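Local coordinates for hydratase ChsH1 (Mycobacterium tuberculosis, PDB 4W78), which catalyses, together with its partner ChsH2, the hydration of a steroid enoyl-CoA, 3-oxo-4,17-pregnadiene-20-carboxyl-CoA, during breakdown of the cholesterol side chain, at the interface of chains A and C and the interface of chains A and B. Residues are numbered along the deposited sequence; one frame, centred on the assembly and turned at random. Chains: chain A/B, Hydratase ChsH1; chain C, Hydratase ChsH2.

Both contacts draw on the same helix of chain A, residues 29-39, and their C-alpha centres lie about 14 Å apart. Contact 1 takes the C-terminal end of that helix, with A:Gly40 just beyond it, and sets it against helices 17-26 and 52-67 of the ChsH2 chain. Contact 2 takes the earlier turns, from A:Pro30 to A:Glu37, and sets them against the second ChsH1 chain. The first is largely apolar, with one arginine bonding to a helix-end carbonyl; the second is dominated by charged and amide groups. One helix thus joins the ChsH1-ChsH2 pair to the ChsH1-ChsH1 pair within the deposited assembly.

Contact 1: the interface of chains A and C. Residues chain A 38-40; chain C 19, 23, 54, 57-58, 61.
A:Ile39, with 84 Å² buried, sets its CD1 between helices 17-26 and 52-67 of chain C and rests its CG2 on helix 52-67. CG1 stands beside the backbone N (chi1 -64°), which carries CD1 to the methyls of C:Thr54 and C:Thr23; A:Ile39 CD1 comes to 3.9 Å from C:Thr54 CG2. On the other branch, A:Ile39 CG2 meets C:Leu58 CD2 at 4.0 Å and also lies near the carbonyl of C:Gly57. The packing is tightest next to it, where C:Thr23 CG2 presses on the backbone carbonyl of A:Ala38, 3.3 Å from A:Ala38 O, and also meets the A:Ala38 methyl. C:Thr23 can present its methyl because its hydroxyl turns back to its own helix, C:Thr23 OG1 donating to C:Phe19 O at 2.8 Å. The same methyl sits over the rim of one face of the C:Phe19 ring, while C:Leu58 CD1 lies at the ring's edge.

The other end is narrower, one side chain against backbone carbonyls. C:Arg61, extended from CG to NE, brings its guanidinium to A:Ile39 and A:Gly40, and C:Arg61 NH1 donates to A:Ile39 O at 2.9 Å. The bond falls on a lone pair in the carbonyl plane but is bent, 134° at H. A:Gly40 O lies over the centre of the guanidinium face, 3.2 Å from C:Arg61 CZ, a placement that may favour its positive charge. The site joins the ChsH1 helix end to ChsH2 in the hydratase complex.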
loop_
_atom_site.group_PDB
_atom_site.type_symbol
_atom_site.label_atom_id
_atom_site.label_comp_id
_atom_site.label_asym_id
_atom_site.label_seq_id
_atom_site.Cartn_x
_atom_site.Cartn_y
_atom_site.Cartn_z
ATOM N N ALA A 38 6.363 6.920 -2.409
ATOM C CA ALA A 38 5.061 7.466 -2.793
ATOM C C ALA A 38 4.995 8.981 -2.552
ATOM O O ALA A 38 4.444 9.711 -3.374
ATOM C CB ALA A 38 3.941 6.745 -2.040
ATOM N N ILE A 39 5.524 9.435 -1.417
ATOM C CA ILE A 39 5.532 10.865 -1.067
ATOM C C ILE A 39 6.481 11.626 -1.987
ATOM O O ILE A 39 6.294 12.824 -2.240
ATOM C CB ILE A 39 5.940 11.047 0.432
ATOM C CG1 ILE A 39 4.896 10.412 1.362
ATOM C CG2 ILE A 39 6.140 12.528 0.809
ATOM C CD1 ILE A 39 3.533 11.109 1.344
ATOM N N GLY A 40 7.501 10.934 -2.491
ATOM C CA GLY A 40 8.489 11.549 -3.365
ATOM C C GLY A 40 9.562 12.304 -2.609
ATOM O O GLY A 40 10.208 13.197 -3.177
ATOM N N PHE C 19 -0.777 8.868 -7.692
ATOM C CA PHE C 19 -0.243 9.585 -6.547
ATOM C C PHE C 19 -1.166 9.461 -5.343
ATOM O O PHE C 19 -0.706 9.154 -4.234
ATOM C CB PHE C 19 -0.045 11.069 -6.899
ATOM C CG PHE C 19 0.459 11.876 -5.758
ATOM C CD1 PHE C 19 1.790 11.801 -5.378
ATOM C CD2 PHE C 19 -0.400 12.690 -5.027
ATOM C CE1 PHE C 19 2.270 12.538 -4.298
ATOM C CE2 PHE C 19 0.071 13.433 -3.947
ATOM C CZ PHE C 19 1.407 13.356 -3.581
ATOM N N THR C 23 0.037 7.067 -2.159
ATOM C CA THR C 23 0.356 7.736 -0.905
ATOM C C THR C 23 -0.581 7.291 0.208
ATOM O O THR C 23 -0.144 7.030 1.322
ATOM C CB THR C 23 0.357 9.277 -1.026
ATOM O OG1 THR C 23 -0.906 9.742 -1.547
ATOM C CG2 THR C 23 1.524 9.748 -1.917
ATOM N N THR C 54 -0.836 12.005 4.120
ATOM C CA THR C 54 -0.043 12.412 2.972
ATOM C C THR C 54 0.230 13.904 3.043
ATOM O O THR C 54 1.341 14.324 2.763
ATOM C CB THR C 54 -0.718 12.023 1.645
ATOM O OG1 THR C 54 -0.766 10.588 1.560
ATOM C CG2 THR C 54 0.039 12.584 0.427
ATOM N N GLY C 57 3.114 14.351 5.386
ATOM C CA GLY C 57 4.357 13.963 4.744
ATOM C C GLY C 57 4.847 14.941 3.694
ATOM O O GLY C 57 6.046 15.162 3.573
ATOM N N LEU C 58 3.915 15.505 2.928
ATOM C CA LEU C 58 4.282 16.447 1.873
ATOM C C LEU C 58 4.759 17.758 2.479
ATOM O O LEU C 58 5.722 18.348 1.986
ATOM C CB LEU C 58 3.089 16.721 0.966
ATOM C CG LEU C 58 2.691 15.568 0.053
ATOM C CD1 LEU C 58 1.432 15.956 -0.696
ATOM C CD2 LEU C 58 3.814 15.240 -0.928
ATOM N N ARG C 61 8.251 17.058 3.611
ATOM C CA ARG C 61 9.118 17.025 2.438
ATOM C C ARG C 61 9.428 18.415 1.914
ATOM O O ARG C 61 10.587 18.733 1.615
ATOM C CB ARG C 61 8.448 16.210 1.326
ATOM C CG ARG C 61 9.159 16.335 -0.012
ATOM C CD ARG C 61 8.384 15.652 -1.139
ATOM N NE ARG C 61 8.927 16.091 -2.428
ATOM C CZ ARG C 61 8.402 15.819 -3.618
ATOM N NH1 ARG C 61 7.299 15.093 -3.730
ATOM N NH2 ARG C 61 8.988 16.308 -4.710
#

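Contact 2: the interface of chains A and B. Residues chain A 30, 33-34, 37; chain B 24-25, 31, 34.
B:Arg24 reaches across to helix 29-39 of chain A and buries 85 Å², the largest share in this patch. Its chain bends at chi3 (69°), bringing the guanidinium over A:Asn33, whose CB lies above the centre of one face, 3.5 Å from B:Arg24 CZ. The end of the group grips A:Asn34 OD1 with two nitrogens, B:Arg24 NH2 at 2.9 Å and NH1 slightly farther. Both approach the amide oxygen from the same face of its plane: NH1 is moderately tilted, whereas NH2 stands well above the plane. B:Arg24 NH1 also forms a salt bridge with A:Glu37 OE2 at 3.0 Å; the two side chains meet tip to tip, with the guanidinium coming from above the carboxylate plane. On its other edge, NE and NH2 of B:Arg24 both bond to OD2 of B:Asp25, which holds the guanidinium in position from its own chain.

A:Asn33, with 34 Å² buried, runs antiparallel alongside this pair. A:Asn33 ND2 donates to the syn lone pair of B:Asp25 OD1 at 2.9 Å, with amide and carboxylate nearly coplanar. B:Asp25 therefore serves both chains, one oxygen for each, and its carboxylate would be expected, with A:Glu37, to offset the charge of B:Arg24.

A:Asn34, with 31 Å² buried, turns its ND2 the other way, toward B:Asn34. Two waters link these amide nitrogens; water 2 lies 3.0 Å from A:Asn34 ND2, and water 1 lies 2.9 Å from B:Asn34 ND2. A:Pro30 adds an apolar edge, A:Pro30 CB lying 4.0 Å from B:Met31 SD. The interface is two-fold symmetric: the B:Arg24 cluster recurs with the chains exchanged, while the asparagine pair and its two waters lie at the axis. Together they help join the two ChsH1 chains in the deposited assembly.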
loop_
_atom_site.group_PDB
_atom_site.type_symbol
_atom_site.label_atom_id
_atom_site.label_comp_id
_atom_site.label_asym_id
_atom_site.label_seq_id
_atom_site.Cartn_x
_atom_site.Cartn_y
_atom_site.Cartn_z
ATOM N N PRO A 30 11.345 -1.507 4.961
ATOM C CA PRO A 30 10.439 -1.715 3.823
ATOM C C PRO A 30 9.284 -0.723 3.805
ATOM O O PRO A 30 8.962 -0.190 2.734
ATOM C CB PRO A 30 9.950 -3.164 4.016
ATOM C CG PRO A 30 11.122 -3.828 4.708
ATOM C CD PRO A 30 11.598 -2.771 5.689
ATOM N N ASN A 33 10.569 2.706 2.944
ATOM C CA ASN A 33 10.771 2.729 1.494
ATOM C C ASN A 33 9.472 2.989 0.744
ATOM O O ASN A 33 9.442 3.813 -0.168
ATOM C CB ASN A 33 11.411 1.431 0.995
ATOM C CG ASN A 33 12.898 1.315 1.360
ATOM O OD1 ASN A 33 13.546 2.306 1.681
ATOM N ND2 ASN A 33 13.444 0.108 1.274
ATOM N N ASN A 34 8.404 2.289 1.120
ATOM C CA ASN A 34 7.132 2.465 0.434
ATOM C C ASN A 34 6.666 3.910 0.561
ATOM O O ASN A 34 6.135 4.492 -0.389
ATOM C CB ASN A 34 6.064 1.524 1.003
ATOM C CG ASN A 34 6.293 0.057 0.627
ATOM O OD1 ASN A 34 7.029 -0.258 -0.303
ATOM N ND2 ASN A 34 5.632 -0.834 1.349
ATOM N N GLU A 37 8.948 6.646 -1.291
ATOM C CA GLU A 37 8.754 6.525 -2.726
ATOM C C GLU A 37 7.428 7.156 -3.165
ATOM O O GLU A 37 7.377 7.842 -4.192
ATOM C CB GLU A 37 8.832 5.063 -3.169
ATOM C CG GLU A 37 10.254 4.504 -3.061
ATOM C CD GLU A 37 10.327 3.010 -3.319
ATOM O OE1 GLU A 37 9.418 2.471 -3.989
ATOM O OE2 GLU A 37 11.301 2.380 -2.845
ATOM N N ARG B 24 14.751 -4.983 -3.517
ATOM C CA ARG B 24 14.887 -3.759 -2.736
ATOM C C ARG B 24 15.083 -4.057 -1.252
ATOM O O ARG B 24 15.897 -3.423 -0.581
ATOM C CB ARG B 24 13.649 -2.869 -2.923
ATOM C CG ARG B 24 13.759 -1.536 -2.215
ATOM C CD ARG B 24 12.443 -0.759 -2.220
ATOM N NE ARG B 24 11.479 -1.443 -1.367
ATOM C CZ ARG B 24 10.227 -1.061 -1.164
ATOM N NH1 ARG B 24 9.746 0.003 -1.775
ATOM N NH2 ARG B 24 9.452 -1.786 -0.347
ATOM N N ASP B 25 14.326 -5.033 -0.760
ATOM C CA ASP B 25 14.376 -5.419 0.640
ATOM C C ASP B 25 14.654 -6.906 0.715
ATOM O O ASP B 25 14.298 -7.648 -0.203
ATOM C CB ASP B 25 13.027 -5.151 1.330
ATOM C CG ASP B 25 12.419 -3.821 0.937
ATOM O OD1 ASP B 25 12.879 -2.780 1.450
ATOM O OD2 ASP B 25 11.488 -3.820 0.101
ATOM N N MET B 31 6.134 -6.612 4.875
ATOM C CA MET B 31 5.567 -6.867 3.559
ATOM C C MET B 31 4.740 -8.143 3.482
ATOM O O MET B 31 3.741 -8.191 2.776
ATOM C CB MET B 31 6.644 -6.835 2.485
ATOM C CG MET B 31 7.126 -5.412 2.249
ATOM S SD MET B 31 8.448 -5.287 1.041
ATOM C CE MET B 31 7.809 -6.276 -0.303
ATOM N N ASN B 34 1.453 -7.064 4.897
ATOM C CA ASN B 34 0.623 -6.311 3.955
ATOM C C ASN B 34 -0.050 -7.249 2.953
ATOM O O ASN B 34 -1.226 -7.067 2.577
ATOM C CB ASN B 34 1.488 -5.304 3.194
ATOM C CG ASN B 34 1.909 -4.115 4.037
ATOM O OD1 ASN B 34 1.373 -3.858 5.111
ATOM N ND2 ASN B 34 2.873 -3.348 3.515
HETATM O O HOH W 1 4.151 -3.730 0.907
HETATM O O HOH W 2 3.593 -0.156 3.470
HETATM O O HOH W 3 16.286 -0.871 1.465
#